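Local coordinates for saframycin Mx1 synthetase B (PDB 3KXW), which belongs to the ANL clan of AMP-binding enzymes and carries 5'-O-[(S)-(dodecanoyloxy)(hydroxy)phosphoryl]adenosine in its pocket, at residues P116-M121 and K142-A147; T347-K352 and H361-N366; L391-F396 and G426-D431; D459-Y464 and A491-E496; Y500-M505 and L535-I540. One frame throughout, in Å; residues are numbered along the deposited sequence.

In the fold
From the N terminus, contact 1 closes a 20-residue connection that holds helix 123-129 and pairs two parallel strands of a five-stranded sheet. Contact 2 closes a short loop of eight residues beside strand 347-350, and contact 3 joins two surface loops on either side of strand 400-405 and helix 417-424. Contacts 4 and 5 lie in the C-terminal part of the chain: the first sets helix 460-466 against strand 486-496, the second pairs strands 499-508 and 539-544 across helix 515-533. All five follow in series, none nesting or crossing. Contacts 4 and 5 alone touch, through neighbouring strands 486-496 and 499-508, with centres about 10 Å apart; those of contacts 1 and 2 are about 54 Å apart.

Contact 1 (P116-M121 and K142-A147); sequences PVIVLM and KIPAIA
Val119 and Ala145 meet at the apolar centre of this parallel strand pair, Val119 CG1 resting 3.6 Å from Ala145 CB. CG1 stands between the backbone N and the carbonyl carbon (chi1 55°), from where it also reaches Ile143 CB. Met121 is on the same face; its chain bends about CG-SE (chi3 72°), and CE touches Ala145 CB at 4.1 Å. On the opposite face Leu120 and Ile146 lie side by side, with Leu120 CD2 3.8 Å from Ile146 CB. The side chains of Ile118 and Pro144 cross at about a right angle, Ile118 CD1 touching Pro144 CB at 3.8 Å. Further out, the backbones are laced by three bonds: Val119 N to Pro144 O at 2.9 Å, Ile146 N to Val119 O at 2.9 Å, and the longer Met121 N to Ile146 O at 3.2 Å. Strand 118-121 is thus flanked by 143-147 and, through backbone bonds of Ile118 and Leu120, by strand 67-71, while Ile126 of helix 123-129 packs on Met121 and Ala147.

Contact 2 (T347-K352 and H361-N366); sequences TLTLAK and HFADDN
Thr349 and Ala363 form the first shell: Ala363 N donates to Thr349 O at 3.0 Å, coming from well above the carbonyl plane, about 40° out of it. One step along, Ala351 N donates to His361 O at 2.8 Å, a bond straighter at the hydrogen. Together they bridge Leu350 to Phe362, whose CA atoms are 4.2 Å apart, a single bridge between backbones whose end-to-end directions differ by 112°. On one side of the bridge, Ala351 CB and Ala363 CB touch at 3.9 Å. On the other, the Phe362 ring is met at its edge by Leu348 CD1, 3.8 Å from CE1, while Leu350 CD2 lies 4.0 Å from CD1; both leucines cross the aromatic side chain obliquely. Phe362 CG is anti to the carbonyl carbon (chi1 -64°); although the bond to CB points away, the ring end comes back to the leucines. The Thr349 and Asp365 side chains cross at about a right angle, with OG1 3.2 Å from OD2, a pairing that is not settled. Outside these residues, Gln354 NE2 donates to both Ala351 O and His361 O, His361 NE2 is bonded to Asp357, and strand 371-374 pairs with Leu348 and Leu350. The chemistry is therefore chiefly backbone polar, two N-H...O hydrogen bonds anchoring the returning loop, with a modest apolar border formed by Phe362, the two leucines and the Ala351-Ala363 pair.

Contact 3 (L391-F396 and G426-D431); sequences LIPCDF and GKIKDD
Ile392 and Lys429 run side by side, pointing the same way, with Ile392 CG1 3.6 Å from Lys429 CD. The lysine's CG is anti to its backbone N (chi1 -171°), the chain is extended as far as CE, and CD is the methylene that meets Ile392 CG1 and CD1. A bend at chi4 then turns NZ aside to Asp430, where it forms a salt bridge with OD2 at 2.8 Å, reaching that oxygen from above the carboxylate plane. Pro393 meets Ile428 differently: the two cross obliquely, and Pro393 CD sits 3.7 Å from Ile428 CG2. The same methyl is 3.6 Å from Leu391 O, wedged between that carbonyl and the proline ring. Leu391 in turn directs CD1 at Lys427 O, 3.7 Å away. One hydrogen bond joins the backbones, Lys429 N to Leu391 O at 3.1 Å, with the donor 38° out of the carbonyl plane. Its donor occupies the second position of a type II beta turn from Ile428 to Asp431, closed by Asp431 N to Ile428 O at 2.9 Å; Asp430, at positive phi, fills the third position. The contact lies at the surface, joining the loop between strands 382-386 and 400-405 to the loop that follows helix 417-424. Trp403 of strand 400-405 touches both Leu391 and Ile428, and Ile386 of strand 382-386 touches Pro393 and Ile428.

Contact 4 (D459-Y464 and A491-E496); sequences DLIIIY and AFVIQE
Val493 presses a methyl onto the face of the Tyr464 ring, and this CH-pi contact is one of two main points, with Ile461, at which helix 460-466 meets strand 486-496. CG2 stands 3.7 Å from the ring centroid, 26° off its normal and displaced toward the rim, with Tyr464 CD2 its nearest atom at 3.3 Å. The valine's CG1 is anti to the backbone N (chi1 179°), which puts CG2 beside that N and under the ring; the two side chains cross at about a right angle. Ile461 holds CG1 anti to its own carbonyl carbon (chi1 -75°), 3.7 Å from Val493 O, and an extended chi2 sets CD1 at the same distance. Leu460 CD2 only grazes Val493 CG1, at 4.5 Å. Asp459, the N-cap, steadies the helix start with weak bonds from Ile461 N and Ile462 N to its OD2. Between the two segments the contact is dispersive, while Val493 O, skirted by isoleucine carbons, finds its polar partner in Arg562 of helix 554-567.

Contact 5 (Y500-M505 and L535-I540); sequences YKLTVM and LEVHTI
Leu535 opens the second segment by setting CB 4.0 Å from Leu502 CD2, a contact backed by Ile473 of helix 469-479. Glu536 turns its side chain away, where its carboxylate comes near that of Glu299, but its backbone O stays close to Leu502. Val537 CG2 then meets Val504 CG2 at 3.8 Å, the two side chains crossing at about a right angle. The CA register passes from Leu502-Val537 to Thr503-Thr539, with His538 as an extra residue: Leu502 O accepts from both His538 N, at 2.9 Å, and Thr539 N, at 3.2 Å, each donor lying in the carbonyl plane. The imidazole edge faces Leu502 N, yet CD2 as modelled is too close to that atom, so the ring's orientation is doubtful. Thr539 lies side by side with Thr503, its O taking Val504 N at 2.9 Å. Ile540 continues the parallel register beside Val504 on the face covered by helix 515-533. Water 2 joins the hydroxyls of Thr503 and Thr539, the latter also bonded to Gln577, and water 1 links Lys501 NZ to His538 O. The beta-alpha-beta unit is thus closed by backbone bonds with one doubly used carbonyl, aliphatic packing on one face and water-bridged polar groups on the other.

Contact 1 (P116-M121 and K142-A147)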
# COMPACT_ATOMS: atom_id res chain seq x y z
N PRO A 116 5.70 -17.67 14.10
CA PRO A 116 7.03 -17.10 14.29
C PRO A 116 7.66 -17.59 15.61
O PRO A 116 6.93 -17.95 16.55
CB PRO A 116 6.76 -15.61 14.40
CG PRO A 116 5.33 -15.53 14.90
CD PRO A 116 4.65 -16.63 14.15
N VAL A 117 8.97 -17.59 15.67
CA VAL A 117 9.67 -18.07 16.85
C VAL A 117 9.96 -16.95 17.84
O VAL A 117 10.08 -17.21 19.03
CB VAL A 117 10.99 -18.82 16.53
CG1 VAL A 117 10.68 -20.11 15.79
CG2 VAL A 117 11.99 -17.94 15.74
N ILE A 118 10.06 -15.73 17.32
CA ILE A 118 10.40 -14.53 18.09
C ILE A 118 9.61 -13.36 17.52
O ILE A 118 9.31 -13.35 16.33
CB ILE A 118 11.89 -14.19 18.00
CG1 ILE A 118 12.73 -15.25 18.70
CG2 ILE A 118 12.20 -12.83 18.61
CD1 ILE A 118 12.50 -15.28 20.19
N VAL A 119 9.23 -12.41 18.36
CA VAL A 119 8.71 -11.13 17.88
C VAL A 119 9.60 -9.99 18.38
O VAL A 119 10.00 -9.98 19.55
CB VAL A 119 7.20 -10.90 18.23
CG1 VAL A 119 6.94 -11.04 19.72
CG2 VAL A 119 6.71 -9.54 17.73
N LEU A 120 9.96 -9.09 17.48
CA LEU A 120 10.69 -7.87 17.83
C LEU A 120 9.74 -6.68 17.86
O LEU A 120 8.84 -6.55 17.04
CB LEU A 120 11.82 -7.60 16.82
CG LEU A 120 12.77 -8.79 16.67
CD1 LEU A 120 13.85 -8.48 15.65
CD2 LEU A 120 13.43 -9.21 18.00
N MSE A 121 9.93 -5.81 18.84
CA MSE A 121 9.14 -4.58 18.89
C MSE A 121 9.90 -3.60 19.75
O MSE A 121 10.85 -3.99 20.39
CB MSE A 121 7.76 -4.88 19.51
CG MSE A 121 7.83 -5.30 20.99
SE MSE A 121 6.04 -5.81 21.65
CE MSE A 121 5.81 -7.54 20.73
N LYS A 142 1.67 -15.40 22.87
CA LYS A 142 2.46 -16.60 23.13
C LYS A 142 3.81 -16.67 22.44
O LYS A 142 4.49 -17.68 22.53
CB LYS A 142 1.69 -17.89 22.81
CG LYS A 142 0.29 -17.93 23.37
CD LYS A 142 -0.36 -19.26 23.05
CE LYS A 142 -1.86 -19.21 23.32
NZ LYS A 142 -2.50 -20.53 23.05
N ILE A 143 4.20 -15.61 21.74
CA ILE A 143 5.50 -15.61 21.06
C ILE A 143 6.51 -14.85 21.91
O ILE A 143 6.24 -13.72 22.30
CB ILE A 143 5.44 -14.90 19.68
CG1 ILE A 143 4.24 -15.36 18.86
CG2 ILE A 143 6.76 -15.13 18.93
CD1 ILE A 143 4.20 -16.88 18.68
N PRO A 144 7.67 -15.46 22.18
CA PRO A 144 8.67 -14.73 22.97
C PRO A 144 9.02 -13.40 22.30
O PRO A 144 9.26 -13.35 21.09
CB PRO A 144 9.88 -15.66 22.95
CG PRO A 144 9.30 -17.03 22.81
CD PRO A 144 8.07 -16.85 21.93
N ALA A 145 9.06 -12.34 23.10
CA ALA A 145 9.24 -10.99 22.59
C ALA A 145 10.57 -10.42 23.04
O ALA A 145 11.09 -10.80 24.10
CB ALA A 145 8.06 -10.09 23.00
N ILE A 146 11.14 -9.55 22.22
CA ILE A 146 12.42 -8.91 22.53
C ILE A 146 12.33 -7.45 22.14
O ILE A 146 11.94 -7.11 21.02
CB ILE A 146 13.59 -9.55 21.75
CG1 ILE A 146 13.74 -11.02 22.10
CG2 ILE A 146 14.92 -8.78 22.03
CD1 ILE A 146 14.85 -11.70 21.29
N ALA A 147 12.67 -6.58 23.08
CA ALA A 147 12.71 -5.15 22.82
C ALA A 147 13.93 -4.80 21.98
O ALA A 147 15.06 -5.14 22.34
CB ALA A 147 12.75 -4.38 24.13

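Contact 2 (T347-K352 and H361-N366)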
# COMPACT_ATOMS: atom_id res chain seq x y z
N THR A 347 -4.46 7.87 -22.09
CA THR A 347 -5.81 7.54 -21.67
C THR A 347 -6.61 7.01 -22.86
O THR A 347 -6.24 7.22 -24.02
CB THR A 347 -6.56 8.75 -21.02
OG1 THR A 347 -6.84 9.76 -22.00
CG2 THR A 347 -5.74 9.35 -19.87
N LEU A 348 -7.68 6.28 -22.57
CA LEU A 348 -8.63 5.87 -23.61
C LEU A 348 -10.04 6.24 -23.21
O LEU A 348 -10.37 6.29 -22.02
CB LEU A 348 -8.56 4.37 -23.84
CG LEU A 348 -7.32 3.86 -24.54
CD1 LEU A 348 -7.30 2.33 -24.44
CD2 LEU A 348 -7.31 4.34 -25.99
N THR A 349 -10.88 6.52 -24.20
CA THR A 349 -12.25 6.88 -23.92
C THR A 349 -13.15 5.75 -24.33
O THR A 349 -13.19 5.37 -25.50
CB THR A 349 -12.67 8.15 -24.68
OG1 THR A 349 -11.76 9.21 -24.36
CG2 THR A 349 -14.08 8.55 -24.30
N LEU A 350 -13.85 5.17 -23.36
CA LEU A 350 -14.75 4.08 -23.66
C LEU A 350 -16.18 4.59 -23.72
O LEU A 350 -16.55 5.56 -23.04
CB LEU A 350 -14.67 2.97 -22.61
CG LEU A 350 -13.33 2.42 -22.12
CD1 LEU A 350 -13.45 0.94 -21.77
CD2 LEU A 350 -12.19 2.65 -23.11
N ALA A 351 -16.99 3.91 -24.54
CA ALA A 351 -18.42 4.20 -24.64
C ALA A 351 -19.19 3.77 -23.40
O ALA A 351 -18.79 2.84 -22.70
CB ALA A 351 -19.00 3.49 -25.88
N LYS A 352 -20.32 4.43 -23.14
CA LYS A 352 -21.16 4.02 -22.02
C LYS A 352 -21.58 2.57 -22.17
O LYS A 352 -21.61 1.80 -21.20
CB LYS A 352 -22.41 4.89 -21.93
CG LYS A 352 -23.21 4.60 -20.67
CD LYS A 352 -24.61 5.20 -20.73
CE LYS A 352 -25.39 4.87 -19.46
NZ LYS A 352 -25.48 3.39 -19.21
N HIS A 361 -15.27 -1.16 -26.25
CA HIS A 361 -15.99 -0.30 -27.18
C HIS A 361 -15.64 1.14 -26.89
O HIS A 361 -15.85 1.63 -25.78
CB HIS A 361 -17.49 -0.59 -27.07
CG HIS A 361 -17.80 -2.04 -27.29
ND1 HIS A 361 -17.90 -2.60 -28.54
CD2 HIS A 361 -17.92 -3.07 -26.41
CE1 HIS A 361 -18.12 -3.90 -28.43
NE2 HIS A 361 -18.12 -4.21 -27.15
N PHE A 362 -15.06 1.80 -27.88
CA PHE A 362 -14.46 3.11 -27.69
C PHE A 362 -15.43 4.21 -28.13
O PHE A 362 -16.38 3.95 -28.85
CB PHE A 362 -13.18 3.19 -28.52
CG PHE A 362 -12.10 2.24 -28.09
CD1 PHE A 362 -11.30 2.53 -27.00
CD2 PHE A 362 -11.88 1.06 -28.79
CE1 PHE A 362 -10.29 1.65 -26.61
CE2 PHE A 362 -10.88 0.18 -28.41
CZ PHE A 362 -10.08 0.48 -27.32
N ALA A 363 -15.17 5.44 -27.70
CA ALA A 363 -16.05 6.56 -28.04
C ALA A 363 -15.26 7.85 -28.23
O ALA A 363 -14.12 7.96 -27.77
CB ALA A 363 -17.14 6.73 -26.98
N ASP A 364 -15.87 8.83 -28.90
CA ASP A 364 -15.23 10.12 -29.12
C ASP A 364 -14.98 10.84 -27.79
O ASP A 364 -15.76 10.72 -26.84
CB ASP A 364 -16.07 11.00 -30.05
CG ASP A 364 -16.17 10.43 -31.47
OD1 ASP A 364 -15.26 9.68 -31.88
OD2 ASP A 364 -17.17 10.75 -32.16
N ASP A 365 -13.89 11.61 -27.76
CA ASP A 365 -13.26 12.11 -26.53
C ASP A 365 -14.14 12.79 -25.48
O ASP A 365 -13.63 13.20 -24.44
CB ASP A 365 -12.07 13.02 -26.85
CG ASP A 365 -10.78 12.25 -26.99
OD1 ASP A 365 -9.73 12.87 -27.30
OD2 ASP A 365 -10.80 11.02 -26.79
N ASN A 366 -15.43 12.91 -25.73
CA ASN A 366 -16.34 13.33 -24.67
C ASN A 366 -17.79 13.09 -25.05
O ASN A 366 -18.71 13.70 -24.49
CB ASN A 366 -16.10 14.78 -24.23
CG ASN A 366 -15.28 15.57 -25.23
OD1 ASN A 366 -14.41 16.36 -24.85
ND2 ASN A 366 -15.54 15.36 -26.52

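Contact 3 (L391-F396 and G426-D431)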
# COMPACT_ATOMS: atom_id res chain seq x y z
N LEU A 391 -9.82 -19.92 -20.31
CA LEU A 391 -8.36 -19.98 -20.27
C LEU A 391 -7.72 -19.78 -21.66
O LEU A 391 -6.56 -20.10 -21.89
CB LEU A 391 -7.88 -21.27 -19.61
CG LEU A 391 -8.44 -21.55 -18.22
CD1 LEU A 391 -7.84 -22.82 -17.65
CD2 LEU A 391 -8.17 -20.36 -17.26
N ILE A 392 -8.50 -19.23 -22.58
CA ILE A 392 -8.01 -18.89 -23.90
C ILE A 392 -7.54 -17.43 -23.94
O ILE A 392 -8.23 -16.54 -23.44
CB ILE A 392 -9.10 -19.13 -24.93
CG1 ILE A 392 -9.53 -20.61 -24.90
CG2 ILE A 392 -8.64 -18.71 -26.33
CD1 ILE A 392 -10.84 -20.88 -25.65
N PRO A 393 -6.38 -17.17 -24.55
CA PRO A 393 -5.87 -15.79 -24.63
C PRO A 393 -6.85 -14.83 -25.27
O PRO A 393 -7.58 -15.19 -26.21
CB PRO A 393 -4.62 -15.93 -25.50
CG PRO A 393 -4.18 -17.35 -25.31
CD PRO A 393 -5.45 -18.14 -25.15
N CYS A 394 -6.89 -13.61 -24.76
CA CYS A 394 -7.77 -12.59 -25.31
C CYS A 394 -7.04 -11.84 -26.41
O CYS A 394 -5.83 -11.72 -26.36
CB CYS A 394 -8.15 -11.59 -24.23
SG CYS A 394 -9.21 -12.27 -22.98
N ASP A 395 -7.78 -11.34 -27.39
CA ASP A 395 -7.24 -10.39 -28.36
C ASP A 395 -6.88 -9.06 -27.67
O ASP A 395 -7.34 -8.78 -26.56
CB ASP A 395 -8.30 -10.08 -29.43
CG ASP A 395 -8.56 -11.24 -30.39
OD1 ASP A 395 -7.74 -12.18 -30.47
OD2 ASP A 395 -9.59 -11.18 -31.09
N PHE A 396 -6.06 -8.25 -28.33
CA PHE A 396 -5.90 -6.86 -27.88
C PHE A 396 -7.27 -6.18 -27.90
O PHE A 396 -8.13 -6.53 -28.71
CB PHE A 396 -4.90 -6.09 -28.75
CG PHE A 396 -3.50 -6.67 -28.77
CD1 PHE A 396 -2.96 -7.26 -27.63
CD2 PHE A 396 -2.72 -6.57 -29.90
CE1 PHE A 396 -1.68 -7.77 -27.64
CE2 PHE A 396 -1.43 -7.07 -29.92
CZ PHE A 396 -0.91 -7.68 -28.79
N GLY A 426 -1.56 -20.80 -13.00
CA GLY A 426 -2.36 -20.54 -14.18
C GLY A 426 -1.77 -21.19 -15.43
O GLY A 426 -0.60 -21.04 -15.70
N LYS A 427 -2.59 -21.92 -16.18
CA LYS A 427 -2.10 -22.56 -17.41
C LYS A 427 -3.01 -22.22 -18.57
O LYS A 427 -4.23 -22.31 -18.45
CB LYS A 427 -2.02 -24.09 -17.27
CG LYS A 427 -0.91 -24.58 -16.39
CD LYS A 427 0.45 -24.36 -17.03
CE LYS A 427 0.61 -25.23 -18.28
NZ LYS A 427 2.01 -25.20 -18.81
N ILE A 428 -2.41 -21.87 -19.69
CA ILE A 428 -3.16 -21.46 -20.86
C ILE A 428 -3.58 -22.68 -21.65
O ILE A 428 -2.75 -23.55 -21.94
CB ILE A 428 -2.34 -20.52 -21.77
CG1 ILE A 428 -1.88 -19.27 -21.01
CG2 ILE A 428 -3.13 -20.13 -23.00
CD1 ILE A 428 -0.96 -18.37 -21.83
N LYS A 429 -4.87 -22.75 -21.96
CA LYS A 429 -5.45 -23.84 -22.73
C LYS A 429 -4.64 -24.13 -23.98
O LYS A 429 -4.40 -23.23 -24.79
CB LYS A 429 -6.89 -23.51 -23.13
CG LYS A 429 -7.66 -24.67 -23.74
CD LYS A 429 -8.94 -24.17 -24.40
CE LYS A 429 -9.76 -25.33 -25.01
NZ LYS A 429 -8.92 -26.21 -25.89
N ASP A 430 -4.21 -25.38 -24.11
CA ASP A 430 -3.46 -25.85 -25.27
C ASP A 430 -2.08 -25.23 -25.42
O ASP A 430 -1.50 -25.24 -26.50
CB ASP A 430 -4.30 -25.70 -26.54
CG ASP A 430 -5.54 -26.58 -26.51
OD1 ASP A 430 -5.54 -27.54 -25.72
OD2 ASP A 430 -6.51 -26.30 -27.26
N ASP A 431 -1.53 -24.69 -24.34
CA ASP A 431 -0.19 -24.12 -24.40
C ASP A 431 0.89 -25.18 -24.18
O ASP A 431 0.74 -26.09 -23.35
CB ASP A 431 -0.06 -22.99 -23.38
CG ASP A 431 1.28 -22.29 -23.46
OD1 ASP A 431 1.40 -21.19 -22.88
OD2 ASP A 431 2.22 -22.84 -24.09

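Contact 4 (D459-Y464 and A491-E496)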
# COMPACT_ATOMS: atom_id res chain seq x y z
N ASP A 459 -17.02 -9.14 -7.79
CA ASP A 459 -17.72 -7.93 -7.42
C ASP A 459 -17.19 -7.35 -6.10
O ASP A 459 -17.15 -8.03 -5.08
CB ASP A 459 -19.21 -8.25 -7.31
CG ASP A 459 -20.06 -7.02 -7.16
OD1 ASP A 459 -20.65 -6.59 -8.18
OD2 ASP A 459 -20.11 -6.46 -6.05
N LEU A 460 -16.80 -6.08 -6.12
CA LEU A 460 -16.16 -5.48 -4.96
C LEU A 460 -17.10 -5.38 -3.75
O LEU A 460 -16.67 -5.45 -2.60
CB LEU A 460 -15.61 -4.09 -5.32
CG LEU A 460 -14.87 -3.39 -4.18
CD1 LEU A 460 -13.53 -4.05 -3.95
CD2 LEU A 460 -14.66 -1.92 -4.47
N ILE A 461 -18.39 -5.21 -4.01
CA ILE A 461 -19.37 -5.21 -2.93
C ILE A 461 -19.37 -6.57 -2.22
O ILE A 461 -19.46 -6.65 -1.00
CB ILE A 461 -20.76 -4.83 -3.47
CG1 ILE A 461 -20.77 -3.32 -3.73
CG2 ILE A 461 -21.86 -5.21 -2.50
CD1 ILE A 461 -21.84 -2.85 -4.66
N ILE A 462 -19.25 -7.64 -3.01
CA ILE A 462 -19.20 -8.99 -2.45
C ILE A 462 -17.94 -9.16 -1.62
O ILE A 462 -17.97 -9.74 -0.54
CB ILE A 462 -19.24 -10.05 -3.57
CG1 ILE A 462 -20.54 -9.92 -4.38
CG2 ILE A 462 -19.07 -11.47 -2.99
CD1 ILE A 462 -21.78 -9.98 -3.52
N ILE A 463 -16.82 -8.66 -2.13
CA ILE A 463 -15.56 -8.73 -1.40
C ILE A 463 -15.59 -7.99 -0.07
O ILE A 463 -15.15 -8.52 0.95
CB ILE A 463 -14.39 -8.21 -2.24
CG1 ILE A 463 -14.15 -9.14 -3.42
CG2 ILE A 463 -13.12 -8.07 -1.38
CD1 ILE A 463 -14.62 -10.58 -3.18
N TYR A 464 -16.10 -6.76 -0.08
CA TYR A 464 -16.25 -5.99 1.15
C TYR A 464 -17.11 -6.77 2.14
O TYR A 464 -16.81 -6.77 3.34
CB TYR A 464 -16.83 -4.58 0.90
CG TYR A 464 -15.74 -3.58 0.58
CD1 TYR A 464 -14.94 -3.74 -0.53
CD2 TYR A 464 -15.49 -2.48 1.41
CE1 TYR A 464 -13.92 -2.83 -0.83
CE2 TYR A 464 -14.47 -1.56 1.11
CZ TYR A 464 -13.69 -1.75 -0.01
OH TYR A 464 -12.66 -0.87 -0.35
N ALA A 491 -21.88 1.86 7.23
CA ALA A 491 -20.85 1.93 6.20
C ALA A 491 -21.19 0.93 5.11
O ALA A 491 -21.65 -0.15 5.39
CB ALA A 491 -19.49 1.59 6.79
N PHE A 492 -20.94 1.30 3.86
CA PHE A 492 -21.25 0.43 2.75
C PHE A 492 -20.57 0.95 1.52
O PHE A 492 -20.16 2.11 1.47
CB PHE A 492 -22.76 0.33 2.53
CG PHE A 492 -23.45 1.66 2.46
CD1 PHE A 492 -23.68 2.29 1.24
CD2 PHE A 492 -23.86 2.30 3.61
CE1 PHE A 492 -24.31 3.52 1.17
CE2 PHE A 492 -24.49 3.54 3.55
CZ PHE A 492 -24.72 4.14 2.33
N VAL A 493 -20.48 0.10 0.50
CA VAL A 493 -19.89 0.51 -0.76
C VAL A 493 -20.95 0.65 -1.83
O VAL A 493 -21.81 -0.22 -2.00
CB VAL A 493 -18.85 -0.52 -1.24
CG1 VAL A 493 -18.25 -0.08 -2.59
CG2 VAL A 493 -17.77 -0.65 -0.21
N ILE A 494 -20.86 1.76 -2.56
CA ILE A 494 -21.77 2.09 -3.65
C ILE A 494 -21.01 1.97 -4.95
O ILE A 494 -19.88 2.43 -5.03
CB ILE A 494 -22.24 3.55 -3.50
CG1 ILE A 494 -23.06 3.68 -2.23
CG2 ILE A 494 -23.03 4.01 -4.71
CD1 ILE A 494 -24.05 2.56 -2.07
N GLN A 495 -21.61 1.34 -5.96
CA GLN A 495 -21.01 1.38 -7.29
C GLN A 495 -21.68 2.49 -8.08
O GLN A 495 -22.90 2.52 -8.18
CB GLN A 495 -21.13 0.06 -8.04
CG GLN A 495 -20.30 0.08 -9.32
CD GLN A 495 -20.53 -1.13 -10.21
OE1 GLN A 495 -21.41 -1.94 -9.96
NE2 GLN A 495 -19.73 -1.24 -11.27
N GLU A 496 -20.89 3.40 -8.62
CA GLU A 496 -21.43 4.63 -9.15
C GLU A 496 -20.67 5.03 -10.41
O GLU A 496 -19.55 5.53 -10.33
CB GLU A 496 -21.34 5.71 -8.08
CG GLU A 496 -21.81 7.09 -8.48
CD GLU A 496 -22.08 7.95 -7.27
OE1 GLU A 496 -23.24 7.99 -6.83
OE2 GLU A 496 -21.12 8.55 -6.74

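Contact 5 (Y500-M505 and L535-I540)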
# COMPACT_ATOMS: atom_id res chain seq x y z
N TYR A 500 -16.15 2.42 -7.56
CA TYR A 500 -16.71 2.02 -6.28
C TYR A 500 -16.35 3.05 -5.22
O TYR A 500 -15.24 3.56 -5.21
CB TYR A 500 -16.22 0.64 -5.88
CG TYR A 500 -16.78 -0.48 -6.72
CD1 TYR A 500 -17.96 -1.13 -6.36
CD2 TYR A 500 -16.14 -0.87 -7.89
CE1 TYR A 500 -18.47 -2.16 -7.13
CE2 TYR A 500 -16.65 -1.89 -8.67
CZ TYR A 500 -17.81 -2.53 -8.29
OH TYR A 500 -18.31 -3.54 -9.07
N LYS A 501 -17.29 3.36 -4.33
CA LYS A 501 -17.04 4.38 -3.31
C LYS A 501 -17.45 3.87 -1.94
O LYS A 501 -18.61 3.58 -1.72
CB LYS A 501 -17.82 5.67 -3.63
CG LYS A 501 -17.63 6.20 -5.06
CD LYS A 501 -18.30 7.57 -5.28
CE LYS A 501 -17.42 8.70 -4.78
NZ LYS A 501 -16.04 8.61 -5.36
N LEU A 502 -16.48 3.72 -1.04
CA LEU A 502 -16.78 3.40 0.34
C LEU A 502 -17.50 4.59 0.95
O LEU A 502 -16.99 5.72 0.90
CB LEU A 502 -15.50 3.11 1.09
CG LEU A 502 -15.62 2.92 2.59
CD1 LEU A 502 -16.70 1.88 2.95
CD2 LEU A 502 -14.24 2.57 3.20
N THR A 503 -18.65 4.35 1.54
CA THR A 503 -19.52 5.44 2.00
C THR A 503 -19.83 5.25 3.46
O THR A 503 -20.20 4.17 3.86
CB THR A 503 -20.82 5.43 1.20
OG1 THR A 503 -20.51 5.49 -0.20
CG2 THR A 503 -21.72 6.62 1.58
N VAL A 504 -19.70 6.30 4.26
CA VAL A 504 -20.01 6.21 5.68
C VAL A 504 -21.11 7.21 5.97
O VAL A 504 -21.00 8.36 5.58
CB VAL A 504 -18.79 6.53 6.55
CG1 VAL A 504 -19.20 6.68 8.02
CG2 VAL A 504 -17.69 5.45 6.37
N MSE A 505 -22.18 6.78 6.62
CA MSE A 505 -23.24 7.71 7.01
C MSE A 505 -23.38 7.73 8.53
O MSE A 505 -23.44 6.67 9.15
CB MSE A 505 -24.58 7.30 6.39
CG MSE A 505 -25.70 8.30 6.59
SE MSE A 505 -27.32 7.72 5.63
CE MSE A 505 -26.68 8.01 3.79
N LEU A 535 -8.44 1.18 4.77
CA LEU A 535 -9.36 1.51 3.70
C LEU A 535 -9.54 3.03 3.63
O LEU A 535 -9.32 3.72 4.62
CB LEU A 535 -10.73 0.86 3.91
CG LEU A 535 -10.77 -0.68 3.88
CD1 LEU A 535 -12.08 -1.17 4.46
CD2 LEU A 535 -10.59 -1.19 2.44
N GLU A 536 -9.91 3.53 2.45
CA GLU A 536 -10.15 4.97 2.28
C GLU A 536 -11.62 5.31 2.07
O GLU A 536 -12.20 4.91 1.07
CB GLU A 536 -9.35 5.51 1.09
CG GLU A 536 -7.86 5.23 1.17
CD GLU A 536 -7.51 3.99 0.41
OE1 GLU A 536 -8.25 3.00 0.52
OE2 GLU A 536 -6.49 3.98 -0.32
N VAL A 537 -12.21 6.08 2.99
CA VAL A 537 -13.59 6.56 2.81
C VAL A 537 -13.71 7.59 1.69
O VAL A 537 -12.96 8.58 1.67
CB VAL A 537 -14.15 7.19 4.09
CG1 VAL A 537 -15.59 7.66 3.85
CG2 VAL A 537 -14.09 6.19 5.24
N HIS A 538 -14.65 7.40 0.77
CA HIS A 538 -14.79 8.29 -0.37
C HIS A 538 -15.88 9.32 -0.17
O HIS A 538 -15.80 10.46 -0.67
CB HIS A 538 -15.04 7.51 -1.65
CG HIS A 538 -13.98 6.47 -1.93
ND1 HIS A 538 -12.69 6.80 -2.29
CD2 HIS A 538 -14.02 5.12 -1.85
CE1 HIS A 538 -11.99 5.69 -2.44
NE2 HIS A 538 -12.77 4.65 -2.18
N THR A 539 -16.90 8.92 0.59
CA THR A 539 -18.06 9.74 0.79
C THR A 539 -18.51 9.62 2.24
O THR A 539 -18.60 8.52 2.79
CB THR A 539 -19.24 9.27 -0.12
OG1 THR A 539 -18.83 9.29 -1.50
CG2 THR A 539 -20.45 10.15 0.06
N ILE A 540 -18.81 10.76 2.86
CA ILE A 540 -19.38 10.73 4.21
C ILE A 540 -20.65 11.56 4.22
O ILE A 540 -20.64 12.69 3.75
CB ILE A 540 -18.41 11.32 5.27
CG1 ILE A 540 -17.09 10.54 5.25
CG2 ILE A 540 -19.05 11.28 6.67
CD1 ILE A 540 -16.04 11.13 6.14
O HOH W 1 -15.22 10.83 -3.48
O HOH W 2 -20.79 7.42 -2.28